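Local coordinates for arabinan endo-1,5-alpha-l-arabinosidase A (Cellvibrio cellulosa, PDB 1GYH), which cleaves the alpha-1,5-arabinofuranosyl bonds of linear arabinan from plant cell walls, releasing almost exclusively arabinotriose, with a five-bladed beta-propeller as its scaffold, at residues Trp52-Ser57 / Tyr80-Ala84; Ser171-Leu175 / Met242-Gly246; Asp201-Ala207 / Val223-Gln229. All coordinates share one frame; numbering follows the deposited sequence. Where two conformers were deposited one is given.

Contact 1 (Trp52-Ser57 / Tyr80-Ala84); sequences WAKRVS and YSVSA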
loop_
_atom_site.group_PDB
_atom_site.type_symbol
_atom_site.label_atom_id
_atom_site.label_comp_id
_atom_site.label_asym_id
_atom_site.label_seq_id
_atom_site.Cartn_x
_atom_site.Cartn_y
_atom_site.Cartn_z
ATOM N N TRP A 52 17.894 12.744 0.664
ATOM C CA TRP A 52 17.481 13.124 1.998
ATOM C C TRP A 52 17.240 11.936 2.953
ATOM O O TRP A 52 16.933 12.144 4.143
ATOM C CB TRP A 52 16.187 13.982 1.906
ATOM C CG TRP A 52 15.037 13.318 1.138
ATOM C CD1 TRP A 52 14.758 13.475 -0.191
ATOM C CD2 TRP A 52 14.078 12.383 1.643
ATOM N NE1 TRP A 52 13.686 12.692 -0.536
ATOM C CE2 TRP A 52 13.242 12.017 0.569
ATOM C CE3 TRP A 52 13.840 11.806 2.898
ATOM C CZ2 TRP A 52 12.176 11.121 0.711
ATOM C CZ3 TRP A 52 12.778 10.911 3.045
ATOM C CH2 TRP A 52 11.948 10.587 1.950
ATOM N N ALA A 53 17.334 10.708 2.459
ATOM C CA ALA A 53 16.857 9.556 3.228
ATOM C C ALA A 53 17.622 9.376 4.532
ATOM O O ALA A 53 17.013 9.132 5.562
ATOM C CB ALA A 53 16.968 8.308 2.440
ATOM N N LYS A 54 18.961 9.502 4.463
ATOM C CA LYS A 54 19.804 9.288 5.651
ATOM C C LYS A 54 19.563 10.283 6.771
ATOM O O LYS A 54 19.732 9.947 7.949
ATOM C CB LYS A 54 21.291 9.232 5.285
ATOM C CG LYS A 54 21.706 7.890 4.754
ATOM C CD LYS A 54 23.225 7.775 4.673
ATOM C CE LYS A 54 23.652 6.453 4.076
ATOM N NZ LYS A 54 23.752 6.515 2.594
ATOM N N ARG A 55 19.127 11.487 6.444
ATOM C CA ARG A 55 18.815 12.424 7.497
ATOM C C ARG A 55 17.528 12.083 8.237
ATOM O O ARG A 55 17.453 12.276 9.438
ATOM C CB ARG A 55 18.911 13.873 6.998
ATOM C CG ARG A 55 17.646 14.550 6.828
ATOM C CD ARG A 55 17.138 15.339 8.004
ATOM N NE ARG A 55 15.894 15.858 7.491
ATOM C CZ ARG A 55 14.715 15.422 7.811
ATOM N NH1 ARG A 55 14.566 14.524 8.772
ATOM N NH2 ARG A 55 13.677 15.949 7.210
ATOM N N VAL A 56 16.536 11.518 7.556
ATOM C CA VAL A 56 15.356 11.032 8.231
ATOM C C VAL A 56 15.693 9.732 9.018
ATOM O O VAL A 56 15.290 9.570 10.185
ATOM C CB VAL A 56 14.191 10.782 7.209
ATOM C CG1 VAL A 56 13.053 10.001 7.860
ATOM C CG2 VAL A 56 13.672 12.123 6.626
ATOM N N SER A 57 16.422 8.820 8.370
ATOM C CA SER A 57 16.760 7.481 8.912
ATOM C C SER A 57 18.287 7.256 8.868
ATOM O O SER A 57 18.822 6.782 7.871
ATOM C CB SER A 57 16.053 6.385 8.097
ATOM O OG SER A 57 16.192 5.093 8.666
ATOM N N TYR A 80 6.640 6.671 -1.966
ATOM C CA TYR A 80 7.544 5.675 -1.389
ATOM C C TYR A 80 7.857 6.114 0.051
ATOM O O TYR A 80 7.710 7.300 0.382
ATOM C CB TYR A 80 8.850 5.534 -2.235
ATOM C CG TYR A 80 9.663 6.827 -2.341
ATOM C CD1 TYR A 80 10.556 7.182 -1.328
ATOM C CD2 TYR A 80 9.468 7.737 -3.402
ATOM C CE1 TYR A 80 11.271 8.362 -1.371
ATOM C CE2 TYR A 80 10.165 8.944 -3.466
ATOM C CZ TYR A 80 11.085 9.257 -2.431
ATOM O OH TYR A 80 11.816 10.425 -2.428
ATOM N N SER A 81 8.271 5.149 0.884
ATOM C CA SER A 81 8.500 5.367 2.325
ATOM C C SER A 81 9.988 5.137 2.667
ATOM O O SER A 81 10.591 4.159 2.236
ATOM C CB SER A 81 7.623 4.425 3.175
ATOM O OG SER A 81 6.285 4.337 2.671
ATOM N N VAL A 82 10.553 6.076 3.408
ATOM C CA VAL A 82 11.882 5.949 4.068
ATOM C C VAL A 82 11.619 5.774 5.571
ATOM O O VAL A 82 10.929 6.568 6.199
ATOM C CB VAL A 82 12.705 7.208 3.810
ATOM C CG1 VAL A 82 13.931 7.261 4.732
ATOM C CG2 VAL A 82 13.137 7.302 2.350
ATOM N N SER A 83 12.162 4.725 6.169
ATOM C CA SER A 83 11.876 4.448 7.565
ATOM C C SER A 83 12.990 3.671 8.262
ATOM O O SER A 83 14.097 3.535 7.731
ATOM C CB SER A 83 10.558 3.670 7.654
ATOM O OG SER A 83 10.018 3.674 8.971
ATOM N N ALA A 84 12.676 3.194 9.456
ATOM C CA ALA A 84 13.534 2.281 10.203
ATOM C C ALA A 84 12.684 1.331 11.017
ATOM O O ALA A 84 11.697 1.732 11.658
ATOM C CB ALA A 84 14.493 3.094 11.141
#
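The indole of Trp-52, just ahead of the short helix 53-56, reaches across to Tyr-80 and Val-82 of strand 75-82. Its CG sits between the backbone N and the carbonyl carbon (chi1 55°), which swings the six-membered ring over to the strand although the CB itself does not aim there. The outer rim of that ring does the touching: CH2 lies 3.5 Å from CG2 of Val-82, while CZ2 meets the phenol end of Tyr-80, 3.2 Å from its OH. That hydroxyl stands at the indole edge, near its plane, and the two aromatic side chains arrive from opposite directions.

Val-82 uses both its methyls. With CG1 anti to the backbone N (chi1 167°), this branch is directed at the helix, 3.9 Å from Ala-53 CB and a looser 4.3 Å from Val-56 CG1, while CG2 meets the indole rim and also lies near Ala-53 CB. The tryptophan and valine side chains run past one another in opposite directions, and the valine packs between the indole rim and the helix.

Just beyond the helix, Ser-57 supplies the polar link. Its OG donates to Ser-83 O at 2.8 Å, approaching from above the carbonyl plane, and also lies 3.6 Å from Ala-84 CB.

The polar ends of the aromatic pair converge on Asp-111, whose carboxylate accepts from Trp-52 NE1 through OD2 and is hydrogen-bonded to Tyr-80 OH through OD1. One carboxylate thus holds the polar ends of both side chains, and the serine bond ties the helix end to the chain leaving the strand. There Ser-83 and Ala-84 come close to Asn-126 and Lys-87, probable substrate-binding residues, so the apolar packing and its polar clamps adjoin the likely arabinan-binding cleft.

Contact 2 (Ser171-Leu175 / Met242-Gly246); sequences SIAKL and MNQGG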
loop_
_atom_site.group_PDB
_atom_site.type_symbol
_atom_site.label_atom_id
_atom_site.label_comp_id
_atom_site.label_asym_id
_atom_site.label_seq_id
_atom_site.Cartn_x
_atom_site.Cartn_y
_atom_site.Cartn_z
ATOM N N SER A 171 -8.920 11.226 10.687
ATOM C CA SER A 171 -8.635 9.858 11.098
ATOM C C SER A 171 -9.632 8.904 10.414
ATOM O O SER A 171 -10.819 9.226 10.341
ATOM C CB SER A 171 -8.744 9.705 12.617
ATOM O OG SER A 171 -7.795 10.558 13.281
ATOM N N ILE A 172 -9.167 7.769 9.925
ATOM C CA ILE A 172 -10.027 6.814 9.210
ATOM C C ILE A 172 -10.079 5.421 9.838
ATOM O O ILE A 172 -11.082 4.735 9.714
ATOM C CB ILE A 172 -9.717 6.777 7.661
ATOM C CG1 ILE A 172 -8.264 6.336 7.350
ATOM C CG2 ILE A 172 -10.081 8.152 7.026
ATOM C CD1 ILE A 172 -7.890 6.152 5.849
ATOM N N ALA A 173 -9.008 4.979 10.533
ATOM C CA ALA A 173 -9.053 3.713 11.244
ATOM C C ALA A 173 -8.043 3.737 12.387
ATOM O O ALA A 173 -6.977 4.300 12.227
ATOM C CB ALA A 173 -8.758 2.545 10.342
ATOM N N LYS A 174 -8.381 3.062 13.478
ATOM C CA LYS A 174 -7.572 3.077 14.714
ATOM C C LYS A 174 -7.830 1.821 15.520
ATOM O O LYS A 174 -8.943 1.251 15.477
ATOM C CB LYS A 174 -7.948 4.291 15.604
ATOM C CG LYS A 174 -7.728 5.698 15.053
ATOM C CD LYS A 174 -8.139 6.709 16.148
ATOM C CE LYS A 174 -8.839 7.952 15.712
ATOM N NZ LYS A 174 -9.405 8.725 16.912
ATOM N N LEU A 175 -6.812 1.376 16.274
ATOM C CA LEU A 175 -6.993 0.403 17.336
ATOM C C LEU A 175 -6.484 1.007 18.676
ATOM O O LEU A 175 -5.860 2.069 18.679
ATOM C CB LEU A 175 -6.274 -0.881 17.026
ATOM C CG LEU A 175 -6.768 -1.658 15.795
ATOM C CD1 LEU A 175 -5.794 -2.775 15.390
ATOM C CD2 LEU A 175 -8.134 -2.244 16.123
ATOM N N MET A 242 -14.393 1.871 11.960
ATOM C CA MET A 242 -12.980 1.457 11.956
ATOM C C MET A 242 -12.115 2.370 12.877
ATOM O O MET A 242 -11.062 1.909 13.363
ATOM C CB MET A 242 -12.409 1.402 10.536
ATOM C CG MET A 242 -13.095 0.334 9.652
ATOM S SD MET A 242 -12.431 0.210 7.986
ATOM C CE MET A 242 -10.959 -0.830 8.278
ATOM N N ASN A 243 -12.553 3.596 13.134
ATOM C CA ASN A 243 -11.908 4.478 14.163
ATOM C C ASN A 243 -12.023 3.975 15.592
ATOM O O ASN A 243 -11.342 4.499 16.479
ATOM C CB ASN A 243 -12.433 5.920 14.120
ATOM C CG ASN A 243 -11.750 6.755 13.054
ATOM O OD1 ASN A 243 -10.623 6.462 12.620
ATOM N ND2 ASN A 243 -12.419 7.790 12.622
ATOM N N GLN A 244 -12.857 2.955 15.826
ATOM C CA GLN A 244 -12.958 2.306 17.128
ATOM C C GLN A 244 -12.791 0.810 16.986
ATOM O O GLN A 244 -13.380 0.029 17.717
ATOM C CB GLN A 244 -14.256 2.708 17.899
ATOM C CG GLN A 244 -14.338 4.216 18.118
ATOM C CD GLN A 244 -15.037 4.630 19.354
ATOM O OE1 GLN A 244 -14.776 4.099 20.420
ATOM N NE2 GLN A 244 -15.958 5.597 19.224
ATOM N N GLY A 245 -11.925 0.395 16.082
ATOM C CA GLY A 245 -11.559 -0.995 15.967
ATOM C C GLY A 245 -12.457 -1.853 15.094
ATOM O O GLY A 245 -12.290 -3.062 15.053
ATOM N N GLY A 246 -13.397 -1.226 14.377
ATOM C CA GLY A 246 -14.180 -1.976 13.389
ATOM C C GLY A 246 -13.353 -2.503 12.223
ATOM O O GLY A 246 -12.288 -1.976 11.930
#
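Asn-243 turns its amide back onto the edge of strand 169-173 through chi1 of -82° and a small chi2 of -23°, so that a side chain whose CB leaves the strand still ends against Ser-171. ND2 donates to Ser-171 O at 3.1 Å; the bond is nearly straight and the acceptor lies in the amide plane, but the donor stands well above the plane of the serine carbonyl. OD1 packs against the peptide between Ile-172 and Ala-173, 3.0 Å from Ile-172 C.

The chain of Lys-174 starts with CG anti to its carbonyl carbon (chi1 -62°) and passes obliquely over the asparagine, its CB 3.5 Å from Asn-243 O and its CG near OD1.

Next to this amide, backbone atoms take over. Met-242 O accepts from Lys-174 N at 2.9 Å and, from the opposite face of its plane, from Gly-245 N; the second bond closes the turn and the first ties it to the chain just after the strand. Ala-173 CB rests on Met-242 CB at 3.8 Å, and Leu-175 CD2 touches Gly-245 CA at 3.6 Å.

Ile-172 and Met-242 both also pack on Leu-205 of strand 202-209. An asparagine-bearing 3-10 turn from the long connection between strands 221-227 and 248-251 is thereby docked on the outermost strand of the preceding four-stranded sheet, an inter-blade contact of the five-bladed beta-propeller.

Contact 3 (Asp201-Ala207 / Val223-Gln229); sequences DYYYLFA and VVGRSKQ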
loop_
_atom_site.group_PDB
_atom_site.type_symbol
_atom_site.label_atom_id
_atom_site.label_comp_id
_atom_site.label_asym_id
_atom_site.label_seq_id
_atom_site.Cartn_x
_atom_site.Cartn_y
_atom_site.Cartn_z
ATOM N N ASP A 201 -21.700 3.150 -4.871
ATOM C CA ASP A 201 -21.969 4.333 -4.060
ATOM C C ASP A 201 -21.037 4.490 -2.827
ATOM O O ASP A 201 -21.188 5.447 -2.056
ATOM C CB ASP A 201 -23.424 4.327 -3.573
ATOM C CG ASP A 201 -24.427 4.341 -4.718
ATOM O OD1 ASP A 201 -24.146 4.951 -5.791
ATOM O OD2 ASP A 201 -25.521 3.758 -4.613
ATOM N N TYR A 202 -20.065 3.603 -2.673
ATOM C CA TYR A 202 -19.205 3.621 -1.505
ATOM C C TYR A 202 -17.716 3.661 -1.834
ATOM O O TYR A 202 -17.277 3.198 -2.906
ATOM C CB TYR A 202 -19.442 2.378 -0.677
ATOM C CG TYR A 202 -20.750 2.321 0.049
ATOM C CD1 TYR A 202 -20.912 2.921 1.286
ATOM C CD2 TYR A 202 -21.836 1.627 -0.494
ATOM C CE1 TYR A 202 -22.118 2.840 1.961
ATOM C CE2 TYR A 202 -23.046 1.536 0.192
ATOM C CZ TYR A 202 -23.174 2.150 1.401
ATOM O OH TYR A 202 -24.359 2.076 2.084
ATOM N N TYR A 203 -16.967 4.233 -0.874
ATOM C CA TYR A 203 -15.523 4.075 -0.785
ATOM C C TYR A 203 -15.240 2.897 0.147
ATOM O O TYR A 203 -15.793 2.831 1.245
ATOM C CB TYR A 203 -14.858 5.331 -0.238
ATOM C CG TYR A 203 -14.906 6.503 -1.166
ATOM C CD1 TYR A 203 -16.035 7.325 -1.212
ATOM C CD2 TYR A 203 -13.855 6.784 -2.039
ATOM C CE1 TYR A 203 -16.099 8.408 -2.087
ATOM C CE2 TYR A 203 -13.920 7.846 -2.918
ATOM C CZ TYR A 203 -15.037 8.662 -2.930
ATOM O OH TYR A 203 -15.125 9.724 -3.801
ATOM N N TYR A 204 -14.391 1.979 -0.288
ATOM C CA TYR A 204 -14.007 0.835 0.544
ATOM C C TYR A 204 -12.555 0.994 1.029
ATOM O O TYR A 204 -11.644 1.105 0.217
ATOM C CB TYR A 204 -14.158 -0.499 -0.182
ATOM C CG TYR A 204 -15.622 -0.816 -0.495
ATOM C CD1 TYR A 204 -16.269 -0.203 -1.566
ATOM C CD2 TYR A 204 -16.353 -1.688 0.302
ATOM C CE1 TYR A 204 -17.619 -0.490 -1.847
ATOM C CE2 TYR A 204 -17.728 -1.955 0.033
ATOM C CZ TYR A 204 -18.337 -1.364 -1.034
ATOM O OH TYR A 204 -19.683 -1.612 -1.276
ATOM N N LEU A 205 -12.385 0.957 2.350
ATOM C CA LEU A 205 -11.055 1.045 3.001
ATOM C C LEU A 205 -10.626 -0.343 3.368
ATOM O O LEU A 205 -11.276 -1.009 4.203
ATOM C CB LEU A 205 -11.115 1.935 4.251
ATOM C CG LEU A 205 -9.849 1.922 5.155
ATOM C CD1 LEU A 205 -8.651 2.352 4.396
ATOM C CD2 LEU A 205 -10.087 2.805 6.353
ATOM N N PHE A 206 -9.557 -0.798 2.725
ATOM C CA PHE A 206 -8.902 -2.028 3.076
ATOM C C PHE A 206 -7.717 -1.709 4.043
ATOM O O PHE A 206 -7.052 -0.709 3.884
ATOM C CB PHE A 206 -8.313 -2.710 1.822
ATOM C CG PHE A 206 -9.340 -3.065 0.761
ATOM C CD1 PHE A 206 -9.980 -4.280 0.774
ATOM C CD2 PHE A 206 -9.645 -2.173 -0.252
ATOM C CE1 PHE A 206 -10.948 -4.589 -0.185
ATOM C CE2 PHE A 206 -10.617 -2.494 -1.219
ATOM C CZ PHE A 206 -11.231 -3.699 -1.191
ATOM N N ALA A 207 -7.470 -2.597 4.989
ATOM C CA ALA A 207 -6.371 -2.458 5.940
ATOM C C ALA A 207 -5.853 -3.820 6.344
ATOM O O ALA A 207 -6.569 -4.829 6.300
ATOM C CB ALA A 207 -6.840 -1.679 7.190
ATOM N N VAL A 223 -8.791 -6.854 6.408
ATOM C CA VAL A 223 -10.116 -6.433 6.818
ATOM C C VAL A 223 -10.564 -5.242 5.968
ATOM O O VAL A 223 -9.756 -4.595 5.252
ATOM C CB VAL A 223 -10.194 -6.020 8.329
ATOM C CG1 VAL A 223 -9.857 -7.211 9.214
ATOM C CG2 VAL A 223 -9.332 -4.837 8.650
ATOM N N VAL A 224 -11.876 -4.973 6.032
ATOM C CA VAL A 224 -12.496 -3.937 5.189
ATOM C C VAL A 224 -13.638 -3.210 5.929
ATOM O O VAL A 224 -14.310 -3.786 6.790
ATOM C CB VAL A 224 -13.038 -4.587 3.817
ATOM C CG1 VAL A 224 -14.263 -5.438 4.057
ATOM C CG2 VAL A 224 -13.364 -3.514 2.798
ATOM N N GLY A 225 -13.843 -1.952 5.545
ATOM C CA GLY A 225 -14.996 -1.133 5.928
ATOM C C GLY A 225 -15.401 -0.218 4.766
ATOM O O GLY A 225 -14.716 -0.184 3.760
ATOM N N ARG A 226 -16.549 0.471 4.876
ATOM C CA ARG A 226 -17.048 1.288 3.765
ATOM C C ARG A 226 -17.710 2.565 4.248
ATOM O O ARG A 226 -18.283 2.620 5.367
ATOM C CB ARG A 226 -17.969 0.460 2.838
ATOM C CG ARG A 226 -19.409 0.341 3.324
ATOM C CD ARG A 226 -20.306 -0.615 2.499
ATOM N NE ARG A 226 -21.636 -0.778 3.102
ATOM C CZ ARG A 226 -22.497 -1.739 2.750
ATOM N NH1 ARG A 226 -22.174 -2.597 1.788
ATOM N NH2 ARG A 226 -23.678 -1.843 3.337
ATOM N N SER A 227 -17.595 3.609 3.423
ATOM C CA SER A 227 -18.132 4.939 3.741
ATOM C C SER A 227 -18.759 5.583 2.500
ATOM O O SER A 227 -18.286 5.393 1.376
ATOM C CB SER A 227 -16.993 5.857 4.253
ATOM O OG SER A 227 -17.409 7.186 4.481
ATOM N N LYS A 228 -19.811 6.364 2.689
ATOM C CA LYS A 228 -20.352 7.160 1.575
ATOM C C LYS A 228 -19.389 8.265 1.108
ATOM O O LYS A 228 -19.259 8.495 -0.110
ATOM C CB LYS A 228 -21.769 7.737 1.882
ATOM C CG LYS A 228 -22.938 6.694 1.837
ATOM C CD LYS A 228 -23.330 6.205 0.384
ATOM C CE LYS A 228 -24.539 5.208 0.392
ATOM N NZ LYS A 228 -25.841 5.738 -0.193
ATOM N N GLN A 229 -18.679 8.922 2.027
ATOM C CA GLN A 229 -17.706 9.959 1.645
ATOM C C GLN A 229 -16.272 9.493 1.890
ATOM O O GLN A 229 -16.019 8.646 2.751
ATOM C CB GLN A 229 -17.928 11.242 2.427
ATOM C CG GLN A 229 -19.361 11.774 2.356
ATOM C CD GLN A 229 -19.861 12.082 0.959
ATOM O OE1 GLN A 229 -21.095 12.109 0.719
ATOM N NE2 GLN A 229 -18.947 12.348 0.049
HETATM O O HOH W 1 -26.632 3.389 -1.476
HETATM O O HOH W 2 -24.622 0.749 4.978
#
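Six backbone hydrogen bonds join Tyr-203, Leu-205 and Ala-207 to Ser-227, Gly-225 and Val-223, each pair bonded in both directions. Tyr-203 N, for example, lies 2.9 Å from Ser-227 O. Between them lie the non-hydrogen-bonded pairs Tyr-204 with Arg-226 and Phe-206 with Val-224. In this antiparallel hairpin, the two middle strands of a four-stranded propeller blade, the segment axes run at 156° to each other.

Aromatic and cationic groups dominate the partly exposed end at Tyr-202 and Lys-228. Arg-226, its CG between the backbone N and the carbonyl carbon (chi1 82°) and its chain extended from CG to NE, lies across one face of Tyr-202. CD sits over the ring centre, 3.7 Å from the centroid, and the guanidinium continues the stack with its plane only 19° from that of the ring, a cation-pi contact. Lys-228 bends at chi2 and covers the opposite face, its CE 3.5 Å from Tyr-202 CZ. Arg-226 CB in turn packs by CH-pi over Tyr-204.

Apolar contacts follow: Val-224 CG2 lies over a face of Phe-206, 4.0 Å from CE1, on the same side of the sheet as Tyr-204 and Arg-226.

Among the polar side-chain bonds, Ser-227 OG donates to Gln-229 O at 2.7 Å, on a lone pair. One water joins Tyr-202 OH to Arg-226 NH2, and another accepts from Lys-228 NZ and gives a weak bond to Asp-201.

NH1 of Arg-226 is bound by Glu-299 O, and Tyr-204 OH by Gly-300 O. The pi face of Tyr-202 probably favours the guanidinium, while Lys-228 shields the other face with aliphatic carbons and sends its ammonium to water. Phe-206 packs on strand 257-268, and Tyr-204 and Val-224 on Pro-302, so this side of the hairpin is pressed against the neighbouring blade.

Overall arrangement
Following the chain from the N terminus, contact 1 closes first, when strand 75-82 returns to the short helix 53-56 and packs it against the sheet that includes strands 63-72 to 110-118. Contact 2 opens only later, at the end of strand 169-173, and closes a long loop when residues 242-246 return to it. Contact 3 opens and closes within that loop as a hairpin, so the two are nested, whereas contact 1 precedes both in series. Contacts 2 and 3 touch, Met-242 SD lying 3.6 Å from Gly-225 CA: contact 3 builds the middle of one sheet, and contact 2 ties that sheet's loop to the last strand of the preceding one. Contact 1 stands apart, its centre about 27 Å from that of contact 2.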